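Local coordinates for transcriptional regulator, SorC family (Enterococcus faecalis, PDB 2O0M), which probably acts as a DNA-binding transcriptional regulator of the SorC family, in which a sugar-binding domain is thought to sense a carbohydrate effector, at residues Tyr302-Ala307 with Trp328-Glu333; Val240-Arg245 with Lys310-Ala315; His95-Glu100 with Cys110-Gly115; Ala270-Tyr275 with Arg317-Asn322; Thr145-Gly150 with Ser234-Val239. One frame throughout, in Å; residues are numbered along the deposited sequence.

Interaction 1 (Tyr302-Ala307 with Trp328-Glu333); sequences YVVAIA and WLITDE
Val304, Ala305 and Ile306 pair with Trp328, Leu329 and Ile330 as the two parallel strands of a beta-alpha-beta unit, joined through helix 313-320, in the Rossmann-like sheet of the putative sugar-binding domain. Four backbone bonds stitch them. Trp328 N reaches Val303 O at 2.9 Å, and Ala305 N meets Trp328 O at 2.9 Å. The next pair is shorter, with Ile330 N 2.8 Å from Ala305 O, and Ala307 N lies 3.0 Å from Ile330 O. On the face carrying Val304, Ile306 and Ile330, CD1 of Ile330 is the shared contact point: it comes 3.7 Å from Val304 CG1, the two side chains crossing obliquely, and 4.1 Å from Ile306 CG1, whose chain lies beside it and points the same way. Phe127 of helix 122-138 packs on both isoleucines. Trp328 starts on this face too, but its indole leads off toward Thr134 and Leu138 of that helix. On the other face an alanine methyl meets a leucine branch: Ala305 CB touches Leu329 CD1 at 4.0 Å. Where strand 328-332 ends, Asp332 becomes the N-cap of helix 333-339; its OD1 accepts from Ala335 N and Gly309 N, and its OD2 is bonded to Ser117 OG. Asp332 N itself has drawn away from the neighbouring strand, and a side chain takes over the pairing. With OG1 anti to the backbone N (chi1 -168°), Thr331 gives its hydroxyl hydrogen to Ala307 O, 2.6 Å from OG1 and in the plane of that carbonyl.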
# COMPACT_ATOMS: atom_id res chain seq x y z
N TYR A 302 -6.65 0.81 11.22
CA TYR A 302 -5.40 1.54 10.98
C TYR A 302 -5.01 1.38 9.51
O TYR A 302 -4.56 0.32 9.08
CB TYR A 302 -4.30 1.07 11.93
CG TYR A 302 -4.80 1.05 13.36
CD1 TYR A 302 -5.27 2.21 13.96
CD2 TYR A 302 -4.87 -0.14 14.08
CE1 TYR A 302 -5.76 2.19 15.27
CE2 TYR A 302 -5.36 -0.16 15.38
CZ TYR A 302 -5.81 1.00 15.97
OH TYR A 302 -6.30 0.98 17.27
N VAL A 303 -5.25 2.43 8.73
CA VAL A 303 -5.05 2.40 7.30
C VAL A 303 -4.11 3.54 6.97
O VAL A 303 -4.43 4.68 7.25
CB VAL A 303 -6.37 2.54 6.53
CG1 VAL A 303 -6.12 2.51 5.02
CG2 VAL A 303 -7.34 1.42 6.91
N VAL A 304 -2.97 3.22 6.37
CA VAL A 304 -1.96 4.23 6.09
C VAL A 304 -1.57 4.14 4.63
O VAL A 304 -1.07 3.10 4.19
CB VAL A 304 -0.72 4.04 6.98
CG1 VAL A 304 0.27 5.18 6.77
CG2 VAL A 304 -1.11 3.97 8.46
N ALA A 305 -1.80 5.24 3.91
CA ALA A 305 -1.35 5.40 2.53
C ALA A 305 -0.07 6.24 2.54
O ALA A 305 0.01 7.27 3.21
CB ALA A 305 -2.39 6.09 1.71
N ILE A 306 0.93 5.80 1.77
CA ILE A 306 2.21 6.51 1.70
C ILE A 306 2.51 6.78 0.24
O ILE A 306 2.75 5.85 -0.51
CB ILE A 306 3.36 5.67 2.29
CG1 ILE A 306 3.02 5.21 3.71
CG2 ILE A 306 4.66 6.49 2.30
CD1 ILE A 306 4.12 4.36 4.37
N ALA A 307 2.52 8.05 -0.15
CA ALA A 307 2.73 8.40 -1.56
C ALA A 307 3.16 9.84 -1.64
O ALA A 307 2.53 10.73 -1.05
CB ALA A 307 1.48 8.15 -2.38
N TRP A 328 -4.74 7.55 7.16
CA TRP A 328 -3.66 8.51 7.38
C TRP A 328 -2.88 8.56 6.07
O TRP A 328 -2.47 7.52 5.56
CB TRP A 328 -2.72 8.05 8.49
CG TRP A 328 -3.24 8.17 9.88
CD1 TRP A 328 -4.42 7.69 10.36
CD2 TRP A 328 -2.56 8.74 11.00
NE1 TRP A 328 -4.54 7.97 11.70
CE2 TRP A 328 -3.41 8.61 12.12
CE3 TRP A 328 -1.33 9.37 11.17
CZ2 TRP A 328 -3.06 9.08 13.38
CZ3 TRP A 328 -0.98 9.84 12.43
CH2 TRP A 328 -1.85 9.69 13.51
N LEU A 329 -2.66 9.76 5.53
CA LEU A 329 -1.87 9.91 4.31
C LEU A 329 -0.51 10.49 4.69
O LEU A 329 -0.43 11.60 5.21
CB LEU A 329 -2.56 10.83 3.30
CG LEU A 329 -1.75 11.19 2.05
CD1 LEU A 329 -1.41 9.96 1.23
CD2 LEU A 329 -2.49 12.20 1.20
N ILE A 330 0.55 9.72 4.43
CA ILE A 330 1.92 10.20 4.56
C ILE A 330 2.38 10.61 3.17
O ILE A 330 2.38 9.80 2.24
CB ILE A 330 2.88 9.13 5.11
CG1 ILE A 330 2.39 8.67 6.49
CG2 ILE A 330 4.31 9.68 5.16
CD1 ILE A 330 3.13 7.51 7.07
N THR A 331 2.77 11.87 3.03
CA THR A 331 3.12 12.40 1.73
C THR A 331 4.22 13.45 1.89
O THR A 331 4.78 13.61 2.98
CB THR A 331 1.86 12.97 1.03
OG1 THR A 331 2.12 13.25 -0.35
CG2 THR A 331 1.31 14.21 1.75
N ASP A 332 4.53 14.15 0.82
CA ASP A 332 5.54 15.20 0.91
C ASP A 332 5.04 16.54 0.40
O ASP A 332 3.93 16.64 -0.11
CB ASP A 332 6.86 14.77 0.25
CG ASP A 332 6.72 14.39 -1.21
OD1 ASP A 332 5.73 14.79 -1.86
OD2 ASP A 332 7.63 13.70 -1.72
N GLU A 333 5.86 17.56 0.60
CA GLU A 333 5.52 18.91 0.20
C GLU A 333 5.27 19.00 -1.29
O GLU A 333 4.38 19.72 -1.74
CB GLU A 333 6.63 19.90 0.57
CG GLU A 333 6.73 20.24 2.04
CD GLU A 333 7.73 21.37 2.31
OE1 GLU A 333 8.93 21.19 2.03
OE2 GLU A 333 7.31 22.45 2.80

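Interaction 2 (Val240-Arg245 with Lys310-Ala315); sequences VHSIGR and KTKAKA. With PO4 (phosphate ion), chain B.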
# COMPACT_ATOMS: atom_id res chain seq x y z
N VAL A 240 -0.99 -1.00 5.15
CA VAL A 240 -0.09 0.05 4.67
C VAL A 240 0.17 -0.17 3.19
O VAL A 240 0.46 -1.29 2.75
CB VAL A 240 1.26 0.11 5.44
CG1 VAL A 240 2.02 1.34 5.01
CG2 VAL A 240 1.02 0.12 6.93
N HIS A 241 0.05 0.91 2.41
CA HIS A 241 0.19 0.81 0.97
C HIS A 241 0.65 2.12 0.37
O HIS A 241 0.54 3.17 1.01
CB HIS A 241 -1.15 0.39 0.36
CG HIS A 241 -2.21 1.45 0.44
ND1 HIS A 241 -2.89 1.76 1.60
CD2 HIS A 241 -2.73 2.25 -0.51
CE1 HIS A 241 -3.76 2.72 1.36
NE2 HIS A 241 -3.70 3.02 0.07
N SER A 242 1.15 2.07 -0.86
CA SER A 242 1.33 3.27 -1.66
C SER A 242 0.18 3.37 -2.66
O SER A 242 -0.79 2.60 -2.64
CB SER A 242 2.72 3.32 -2.33
OG SER A 242 2.99 4.60 -2.87
N ILE A 243 0.28 4.38 -3.51
CA ILE A 243 -0.65 4.63 -4.60
C ILE A 243 0.19 4.71 -5.85
O ILE A 243 1.14 5.50 -5.91
CB ILE A 243 -1.43 5.94 -4.37
CG1 ILE A 243 -2.24 5.86 -3.07
CG2 ILE A 243 -2.36 6.24 -5.54
CD1 ILE A 243 -2.64 7.22 -2.53
N GLY A 244 -0.16 3.91 -6.84
CA GLY A 244 0.62 3.85 -8.07
C GLY A 244 0.04 4.72 -9.16
O GLY A 244 -1.16 5.02 -9.17
N ARG A 245 0.91 5.15 -10.07
CA ARG A 245 0.51 5.79 -11.31
C ARG A 245 0.11 4.65 -12.25
O ARG A 245 0.91 3.76 -12.54
CB ARG A 245 1.67 6.66 -11.83
CG ARG A 245 2.01 7.81 -10.87
CD ARG A 245 3.28 8.59 -11.22
NE ARG A 245 3.14 9.27 -12.50
CZ ARG A 245 3.68 8.87 -13.64
NH1 ARG A 245 4.43 7.78 -13.69
NH2 ARG A 245 3.47 9.55 -14.75
N LYS A 310 5.55 15.31 -6.72
CA LYS A 310 4.64 16.01 -7.61
C LYS A 310 4.08 15.05 -8.68
O LYS A 310 2.93 15.18 -9.10
CB LYS A 310 5.34 17.20 -8.26
CG LYS A 310 4.44 17.99 -9.19
CD LYS A 310 4.59 17.59 -10.64
CE LYS A 310 3.48 18.20 -11.46
NZ LYS A 310 3.51 17.83 -12.89
N THR A 311 4.88 14.07 -9.08
CA THR A 311 4.48 13.16 -10.15
C THR A 311 3.27 12.30 -9.77
O THR A 311 2.60 11.77 -10.64
CB THR A 311 5.64 12.20 -10.55
OG1 THR A 311 6.06 11.42 -9.42
CG2 THR A 311 6.82 12.99 -11.13
N LYS A 312 3.02 12.17 -8.47
CA LYS A 312 1.92 11.33 -7.97
C LYS A 312 0.67 12.11 -7.57
O LYS A 312 -0.33 11.51 -7.14
CB LYS A 312 2.40 10.48 -6.78
CG LYS A 312 3.18 9.23 -7.21
CD LYS A 312 3.20 8.16 -6.12
CE LYS A 312 4.00 6.95 -6.55
NZ LYS A 312 3.91 5.85 -5.56
N ALA A 313 0.68 13.43 -7.75
CA ALA A 313 -0.45 14.25 -7.33
C ALA A 313 -1.77 13.77 -7.95
O ALA A 313 -2.79 13.67 -7.27
CB ALA A 313 -0.21 15.71 -7.68
N LYS A 314 -1.77 13.49 -9.24
CA LYS A 314 -2.98 13.04 -9.92
C LYS A 314 -3.46 11.69 -9.41
O LYS A 314 -4.65 11.49 -9.15
CB LYS A 314 -2.77 12.99 -11.43
CG LYS A 314 -2.62 14.35 -12.09
CD LYS A 314 -2.20 14.22 -13.53
CE LYS A 314 -2.55 15.45 -14.35
NZ LYS A 314 -2.12 16.72 -13.72
N ALA A 315 -2.52 10.76 -9.25
CA ALA A 315 -2.86 9.41 -8.76
C ALA A 315 -3.40 9.48 -7.34
O ALA A 315 -4.38 8.80 -7.00
CB ALA A 315 -1.65 8.51 -8.82
P PO4 B . 5.55 2.83 -6.58
O1 PO4 B . 4.78 3.91 -7.24
O2 PO4 B . 5.94 3.18 -5.19
O3 PO4 B . 4.80 1.54 -6.67
O4 PO4 B . 6.79 2.58 -7.38
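Lys312 places CG anti to its own carbonyl carbon (chi1 -80°) and runs extended from there, carrying NZ across to the backbone of Ile243; Arg245, bent at chi3 (64°), turns NE back toward Thr311. Arg245 passes slantwise by Lys312 where a strand end meets the loop leading into helix 313-320, at the C-terminal edge of the parallel strands of a Rossmann-like sheet, the edge at which such folds commonly bind ligands. Lys312 NZ donates to Ile243 O at 2.8 Å, approaching 34° from the plane of that carbonyl, and also to O1 of a phosphate ion at 2.7 Å. The ion, probably from the crystallisation liquor, is further bound by Thr153 OG1 and Arg252 NH1; a cationic site of this kind is consistent with a pocket for an anionic, perhaps phosphorylated, ligand, though this remains an inference. The ammonium group thus bridges a main-chain carbonyl and an anion whose charge would favour its protonated form. Ser242 OG lies close by and is bonded to Ile306 O, tying this strand end to the neighbouring strand. On the more exposed side, Arg245 NE makes a weak bond of 3.2 Å to Thr311 O, which sits at the guanidinium edge, while the Arg245 methylenes lie against Lys312 CG. Thr311 OG1 is held by Asp118. Alongside these polar contacts the first turn of the helix rests on the strand through a small apolar patch: Ile243 CG2 is 4.1 Å from Ala315 CB, and Ala315 CB also sits 3.5 Å from Gly244 O.

Interaction 3 (His95-Glu100 with Cys110-Gly115); sequences HQIEKE and CIVVAG
Glu98 reaches from helix 96-105 over the strand backbone at Cys110-Val112, while Ile97, one residue earlier, meets Val112 with the two side chains crossing at about a right angle. The glutamate is extended beyond CG, and CG itself stands anti to the carbonyl carbon (chi1 -72°). Its carboxylate ends with OE2 2.9 Å from Val112 N, a nearly straight bond (168°) that uses the anti lone pair of OE2, the one away from OE1. OE1 is taken up by a salt bridge to Arg109 NH2, and the two bonds together fix the rotation of the carboxylate. The aliphatic part of the same chain does the packing: Glu98 CG lies 3.6 Å from Val112 CG2 and 3.3 Å from Cys110 O. That carbonyl is buried under the glutamate without a polar partner in the model. Ile97 adds its CG2 branch, 4.1 Å from Val112 CB, and also touches helix 333-339 at Ala336 and Asn337. Ile111, whose side chain starts away from the helix, bonds through its backbone to strand 328-332. The N-H of Val112 points to the other side of strand 109-113, where Glu98 stands in for a neighbouring strand. Helix 96-105 and the strand that follows it, with segments 96-100 and 110-113 running at 138° to each other, form an alpha-beta hairpin that closes the edge of the Rossmann-like sheet.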
# COMPACT_ATOMS: atom_id res chain seq x y z
N HIS A 95 2.11 22.17 9.32
CA HIS A 95 0.79 22.04 10.01
C HIS A 95 -0.36 22.56 9.16
O HIS A 95 -1.35 21.87 8.94
CB HIS A 95 0.80 22.78 11.35
CG HIS A 95 -0.55 22.87 11.99
ND1 HIS A 95 -1.33 24.01 11.91
CD2 HIS A 95 -1.28 21.96 12.68
CE1 HIS A 95 -2.47 23.80 12.54
NE2 HIS A 95 -2.46 22.57 13.02
N GLN A 96 -0.22 23.81 8.72
CA GLN A 96 -1.20 24.47 7.86
C GLN A 96 -1.47 23.63 6.61
O GLN A 96 -2.63 23.36 6.27
CB GLN A 96 -0.69 25.85 7.45
CG GLN A 96 -1.76 26.90 7.34
CD GLN A 96 -2.75 26.63 6.24
OE1 GLN A 96 -3.96 26.67 6.44
NE2 GLN A 96 -2.23 26.36 5.05
N ILE A 97 -0.41 23.22 5.93
CA ILE A 97 -0.53 22.41 4.71
C ILE A 97 -1.15 21.04 5.02
O ILE A 97 -1.95 20.53 4.24
CB ILE A 97 0.83 22.29 3.94
CG1 ILE A 97 0.62 21.67 2.56
CG2 ILE A 97 1.87 21.51 4.74
CD1 ILE A 97 1.83 21.78 1.64
N GLU A 98 -0.79 20.47 6.17
CA GLU A 98 -1.37 19.20 6.62
C GLU A 98 -2.87 19.32 6.85
O GLU A 98 -3.65 18.45 6.46
CB GLU A 98 -0.67 18.71 7.89
CG GLU A 98 0.75 18.21 7.62
CD GLU A 98 1.53 17.84 8.86
OE1 GLU A 98 1.13 18.25 9.97
OE2 GLU A 98 2.55 17.13 8.72
N LYS A 99 -3.28 20.42 7.49
CA LYS A 99 -4.71 20.70 7.70
C LYS A 99 -5.45 20.80 6.38
O LYS A 99 -6.52 20.23 6.21
CB LYS A 99 -4.89 22.01 8.47
CG LYS A 99 -6.34 22.50 8.55
CD LYS A 99 -6.39 23.89 9.18
CE LYS A 99 -7.76 24.56 8.98
NZ LYS A 99 -7.73 26.01 9.36
N GLU A 100 -4.87 21.55 5.44
CA GLU A 100 -5.50 21.75 4.15
C GLU A 100 -5.65 20.40 3.43
O GLU A 100 -6.67 20.13 2.79
CB GLU A 100 -4.71 22.75 3.30
CG GLU A 100 -4.84 24.21 3.81
CD GLU A 100 -4.19 25.24 2.89
OE1 GLU A 100 -3.98 24.96 1.69
OE2 GLU A 100 -3.90 26.36 3.38
N CYS A 110 -3.11 13.86 7.75
CA CYS A 110 -2.13 13.89 6.69
C CYS A 110 -0.83 14.38 7.31
O CYS A 110 -0.83 15.38 8.04
CB CYS A 110 -2.57 14.79 5.54
SG CYS A 110 -1.35 14.86 4.21
N ILE A 111 0.25 13.65 7.06
CA ILE A 111 1.59 14.07 7.46
C ILE A 111 2.33 14.47 6.20
O ILE A 111 2.45 13.68 5.28
CB ILE A 111 2.35 12.94 8.19
CG1 ILE A 111 1.61 12.57 9.47
CG2 ILE A 111 3.78 13.39 8.52
CD1 ILE A 111 1.99 11.23 10.06
N VAL A 112 2.81 15.71 6.16
CA VAL A 112 3.52 16.24 5.00
C VAL A 112 5.00 16.39 5.35
O VAL A 112 5.38 17.24 6.17
CB VAL A 112 2.95 17.60 4.53
CG1 VAL A 112 3.77 18.15 3.38
CG2 VAL A 112 1.49 17.48 4.14
N VAL A 113 5.83 15.56 4.74
CA VAL A 113 7.27 15.56 4.98
C VAL A 113 7.93 16.62 4.10
O VAL A 113 7.54 16.82 2.95
CB VAL A 113 7.87 14.17 4.68
CG1 VAL A 113 9.39 14.17 4.77
CG2 VAL A 113 7.27 13.14 5.64
N ALA A 114 8.95 17.29 4.66
CA ALA A 114 9.65 18.33 3.94
C ALA A 114 10.28 17.74 2.69
O ALA A 114 10.88 16.67 2.75
CB ALA A 114 10.72 18.98 4.82
N GLY A 115 10.14 18.45 1.58
CA GLY A 115 10.87 18.13 0.37
C GLY A 115 10.05 17.47 -0.72
O GLY A 115 8.82 17.50 -0.70

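Interaction 4 (Ala270-Tyr275 with Arg317-Asn322); sequences AESFGY and RAYMKN. With PO4 (phosphate ion), chain C.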
# COMPACT_ATOMS: atom_id res chain seq x y z
N ALA A 270 -4.92 6.10 -11.30
CA ALA A 270 -4.31 5.56 -10.09
C ALA A 270 -4.50 4.06 -9.98
O ALA A 270 -5.42 3.49 -10.55
CB ALA A 270 -4.92 6.23 -8.86
N GLU A 271 -3.58 3.42 -9.26
CA GLU A 271 -3.70 2.03 -8.88
C GLU A 271 -3.53 1.90 -7.36
O GLU A 271 -2.77 2.65 -6.72
CB GLU A 271 -2.62 1.19 -9.59
CG GLU A 271 -2.69 -0.32 -9.33
CD GLU A 271 -2.06 -0.75 -8.03
OE1 GLU A 271 -1.31 0.03 -7.42
OE2 GLU A 271 -2.32 -1.90 -7.61
N SER A 272 -4.26 0.96 -6.78
CA SER A 272 -3.98 0.53 -5.42
C SER A 272 -4.63 -0.83 -5.17
O SER A 272 -5.78 -1.05 -5.56
CB SER A 272 -4.49 1.56 -4.41
OG SER A 272 -3.93 1.33 -3.15
N PHE A 273 -3.88 -1.75 -4.57
CA PHE A 273 -4.37 -3.10 -4.23
C PHE A 273 -4.83 -3.92 -5.44
O PHE A 273 -5.60 -4.88 -5.29
CB PHE A 273 -5.50 -3.06 -3.21
CG PHE A 273 -5.24 -2.22 -2.01
CD1 PHE A 273 -4.42 -2.67 -0.99
CD2 PHE A 273 -5.86 -0.99 -1.86
CE1 PHE A 273 -4.20 -1.88 0.14
CE2 PHE A 273 -5.63 -0.21 -0.74
CZ PHE A 273 -4.81 -0.65 0.24
N GLY A 274 -4.38 -3.56 -6.64
CA GLY A 274 -4.82 -4.25 -7.85
C GLY A 274 -6.13 -3.75 -8.40
O GLY A 274 -6.77 -4.45 -9.22
N TYR A 275 -6.55 -2.57 -7.94
CA TYR A 275 -7.67 -1.83 -8.52
C TYR A 275 -7.14 -0.62 -9.24
O TYR A 275 -6.19 0.01 -8.78
CB TYR A 275 -8.66 -1.37 -7.45
CG TYR A 275 -9.24 -2.50 -6.61
CD1 TYR A 275 -10.46 -3.08 -6.93
CD2 TYR A 275 -8.55 -2.99 -5.52
CE1 TYR A 275 -10.98 -4.11 -6.16
CE2 TYR A 275 -9.05 -4.03 -4.75
CZ TYR A 275 -10.27 -4.58 -5.06
OH TYR A 275 -10.75 -5.61 -4.28
N ARG A 317 -4.91 12.04 -5.84
CA ARG A 317 -6.27 12.59 -5.91
C ARG A 317 -7.30 11.54 -6.32
O ARG A 317 -8.38 11.46 -5.75
CB ARG A 317 -6.31 13.76 -6.89
CG ARG A 317 -5.67 15.02 -6.37
CD ARG A 317 -5.40 15.99 -7.50
NE ARG A 317 -6.61 16.26 -8.28
CZ ARG A 317 -6.62 16.47 -9.60
NH1 ARG A 317 -5.49 16.47 -10.30
NH2 ARG A 317 -7.77 16.69 -10.22
N ALA A 318 -6.96 10.73 -7.31
CA ALA A 318 -7.93 9.78 -7.88
C ALA A 318 -8.23 8.65 -6.90
O ALA A 318 -9.39 8.24 -6.75
CB ALA A 318 -7.42 9.24 -9.19
N TYR A 319 -7.20 8.13 -6.25
CA TYR A 319 -7.42 7.06 -5.28
C TYR A 319 -8.07 7.60 -4.01
O TYR A 319 -8.99 6.99 -3.47
CB TYR A 319 -6.12 6.32 -4.89
CG TYR A 319 -6.39 5.43 -3.71
CD1 TYR A 319 -7.08 4.22 -3.86
CD2 TYR A 319 -6.09 5.85 -2.42
CE1 TYR A 319 -7.40 3.42 -2.77
CE2 TYR A 319 -6.41 5.06 -1.32
CZ TYR A 319 -7.06 3.85 -1.49
OH TYR A 319 -7.37 3.09 -0.38
N MSE A 320 -7.59 8.73 -3.52
CA MSE A 320 -8.01 9.18 -2.19
C MSE A 320 -9.49 9.57 -2.14
O MSE A 320 -10.07 9.62 -1.05
CB MSE A 320 -7.10 10.32 -1.69
CG MSE A 320 -5.67 9.87 -1.38
SE MSE A 320 -5.52 8.64 0.12
CE MSE A 320 -6.47 9.71 1.39
N LYS A 321 -10.10 9.80 -3.30
CA LYS A 321 -11.52 10.18 -3.40
C LYS A 321 -12.43 9.25 -2.64
O LYS A 321 -13.35 9.71 -1.93
CB LYS A 321 -11.97 10.24 -4.86
CG LYS A 321 -11.74 11.57 -5.51
CD LYS A 321 -12.30 11.63 -6.91
CE LYS A 321 -12.34 13.05 -7.42
NZ LYS A 321 -12.73 13.14 -8.85
N ASN A 322 -12.17 7.95 -2.78
CA ASN A 322 -12.96 6.90 -2.14
C ASN A 322 -12.21 6.10 -1.06
O ASN A 322 -12.69 5.04 -0.65
CB ASN A 322 -13.54 5.95 -3.20
CG ASN A 322 -12.50 4.93 -3.74
OD1 ASN A 322 -11.29 4.98 -3.44
ND2 ASN A 322 -12.99 4.00 -4.56
P PO4 C . -10.08 16.03 -7.37
O1 PO4 C . -10.40 16.26 -8.83
O2 PO4 C . -9.53 17.26 -6.70
O3 PO4 C . -11.33 15.58 -6.67
O4 PO4 C . -9.05 14.94 -7.27
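Ala270 and Ser272 press against one side of helix 313-320, and here the contact is tight. The methyls of Ala270 and Ala318 meet, CB to CB, at 3.9 Å, and Ala270 CB is also 4.1 Å from Tyr319 CB, the start of a larger side chain. Tyr319, with CG anti to the backbone N (chi1 168°), brings its ring to Ser272: Ser272 CB is 3.8 Å from Tyr319 CD1, and Ser272 OG stands over one face of the ring, offset toward the rim. The strand belongs to a beta hairpin whose type I' turn runs from Ser272 to Tyr275, an appendage on the Rossmann-like sheet beside strand 238-245. At the turn Gly274 N is bonded to Glu271 OE2 (2.8 Å), and Phe273 offers its ring edge to Tyr319, with CE2 3.7 Å from Tyr319 OH. His241 meets both aromatic rings. Between hairpin and helix the contacts are van der Waals. On the more open side of the helix, Arg317 starts away from the hairpin and turns to a phosphate ion, probably from the crystallisation liquor. Its NH2 donates to O1 of the ion at 3.0 Å and its NE to O4 at 3.0 Å, O4 lying at the guanidinium edge.

Interaction 5 (Thr145-Gly150 with Ser234-Val239); sequences TIAVMG and SHANCV
Thr145, Ile146 and Ala147 run parallel to segment 234-239, Ile146 paired to Cys238 and Ala147 to Val239, in a pairing that begins unevenly, Thr145 O taking Cys238 N at 3.3 Å and, more weakly, Asn237 N at 3.0 Å, because segment 234-239 has just left helix 224-234 and is only now straightening into a strand. Two residues further along 145-150, Ala147 N meets Cys238 O at 2.9 Å, although the donor is tilted 28° from the plane of that carbonyl. On the face with Ile146 and Cys238, the thiol is anti to the backbone N (chi1 179°); Cys238 SG lies 3.8 Å from Ile146 CG2, while Cys238 CB touches Ile146 CG1 at 3.8 Å. Both strands lie inside the parallel part of the Rossmann-like sheet: strand 142-148 has strand 169-175 on its other side, and strand 238-245 has strand 302-306, to which Val239 is bonded through its backbone. On the reverse face alanine methyls and Val239 meet. The methyl of Ala147 packs at 3.9 Å, CB to CB, on that of Ala236, and Val239 sets CG1 beside Ala147 O at 3.5 Å, its side chain also touching Phe273 of the neighbouring hairpin. At a partly exposed position in strand 142-148, Thr145 turns its methyl instead of its hydroxyl to the partner segment, CG2 lying 4.1 Å from Ala236 CB.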
# COMPACT_ATOMS: atom_id res chain seq x y z
N THR A 145 -1.85 -7.71 13.07
CA THR A 145 -1.51 -8.19 11.73
C THR A 145 -1.59 -6.99 10.77
O THR A 145 -2.63 -6.35 10.65
CB THR A 145 -2.43 -9.33 11.30
OG1 THR A 145 -2.27 -10.43 12.20
CG2 THR A 145 -2.12 -9.78 9.87
N ILE A 146 -0.45 -6.70 10.15
CA ILE A 146 -0.29 -5.58 9.24
C ILE A 146 -0.13 -6.11 7.82
O ILE A 146 0.86 -6.77 7.51
CB ILE A 146 0.93 -4.72 9.59
CG1 ILE A 146 0.84 -4.20 11.02
CG2 ILE A 146 1.06 -3.54 8.62
CD1 ILE A 146 1.58 -5.05 12.03
N ALA A 147 -1.12 -5.82 6.98
CA ALA A 147 -1.12 -6.25 5.59
C ALA A 147 -0.54 -5.15 4.73
O ALA A 147 -0.95 -3.99 4.81
CB ALA A 147 -2.51 -6.58 5.15
N VAL A 148 0.44 -5.50 3.90
CA VAL A 148 1.17 -4.49 3.16
C VAL A 148 1.18 -4.76 1.66
O VAL A 148 1.15 -5.91 1.21
CB VAL A 148 2.61 -4.35 3.65
CG1 VAL A 148 2.65 -3.97 5.13
CG2 VAL A 148 3.38 -5.63 3.43
N MSE A 149 1.19 -3.68 0.89
CA MSE A 149 1.51 -3.74 -0.52
C MSE A 149 2.99 -3.46 -0.77
O MSE A 149 3.71 -2.97 0.09
CB MSE A 149 0.64 -2.78 -1.33
CG MSE A 149 -0.82 -3.16 -1.34
SE MSE A 149 -1.24 -4.84 -2.25
CE MSE A 149 -0.76 -4.35 -4.00
N GLY A 150 3.43 -3.79 -1.98
CA GLY A 150 4.82 -3.60 -2.38
C GLY A 150 5.01 -2.33 -3.20
O GLY A 150 4.28 -1.36 -3.03
N SER A 234 -7.08 -11.71 5.99
CA SER A 234 -8.48 -11.30 6.18
C SER A 234 -8.75 -10.67 7.56
O SER A 234 -9.69 -9.88 7.70
CB SER A 234 -9.43 -12.49 5.98
OG SER A 234 -9.40 -13.35 7.10
N HIS A 235 -7.93 -11.01 8.55
CA HIS A 235 -8.10 -10.47 9.90
C HIS A 235 -7.13 -9.35 10.23
O HIS A 235 -7.00 -8.96 11.39
CB HIS A 235 -7.97 -11.59 10.93
CG HIS A 235 -9.05 -12.62 10.83
ND1 HIS A 235 -10.38 -12.30 11.02
CD2 HIS A 235 -9.01 -13.94 10.55
CE1 HIS A 235 -11.11 -13.40 10.87
NE2 HIS A 235 -10.30 -14.40 10.58
N ALA A 236 -6.46 -8.80 9.22
CA ALA A 236 -5.52 -7.70 9.47
C ALA A 236 -6.25 -6.53 10.15
O ALA A 236 -7.36 -6.19 9.78
CB ALA A 236 -4.92 -7.23 8.18
N ASN A 237 -5.61 -5.94 11.15
CA ASN A 237 -6.13 -4.72 11.78
C ASN A 237 -5.39 -3.45 11.32
O ASN A 237 -5.71 -2.35 11.75
CB ASN A 237 -6.16 -4.82 13.32
CG ASN A 237 -4.78 -4.96 13.95
OD1 ASN A 237 -3.87 -5.56 13.39
ND2 ASN A 237 -4.65 -4.42 15.17
N CYS A 238 -4.41 -3.62 10.44
CA CYS A 238 -3.67 -2.51 9.85
C CYS A 238 -3.33 -2.83 8.40
O CYS A 238 -3.06 -3.99 8.05
CB CYS A 238 -2.42 -2.26 10.67
SG CYS A 238 -1.34 -0.94 10.11
N VAL A 239 -3.41 -1.81 7.54
CA VAL A 239 -2.98 -1.93 6.15
C VAL A 239 -2.10 -0.74 5.81
O VAL A 239 -2.45 0.39 6.13
CB VAL A 239 -4.17 -1.98 5.18
CG1 VAL A 239 -3.70 -2.05 3.72
CG2 VAL A 239 -5.03 -3.20 5.46

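Interactions 1 and 5 are buried pairings of parallel strands in one sheet, linked through strand 238-245, where Val239 bonds to Tyr302 and Val304. Both rest on backbone bonds, with isoleucine and valine branches in interaction 1 and smaller alanine and cysteine groups in interaction 5. Interactions 2 and 4 share helix 313-320, the connection of the unit in interaction 1, and lie about 8 Å apart between centres. Interaction 4 is buried apolar and aromatic packing, whereas interaction 2, partly buried, relies on a lysine that bonds a backbone carbonyl and a phosphate, and on a weak arginine bond. Interaction 3, a surface contact at the sheet edge, joins interaction 1 through strand 109-113; its carboxylate bonds a backbone N-H.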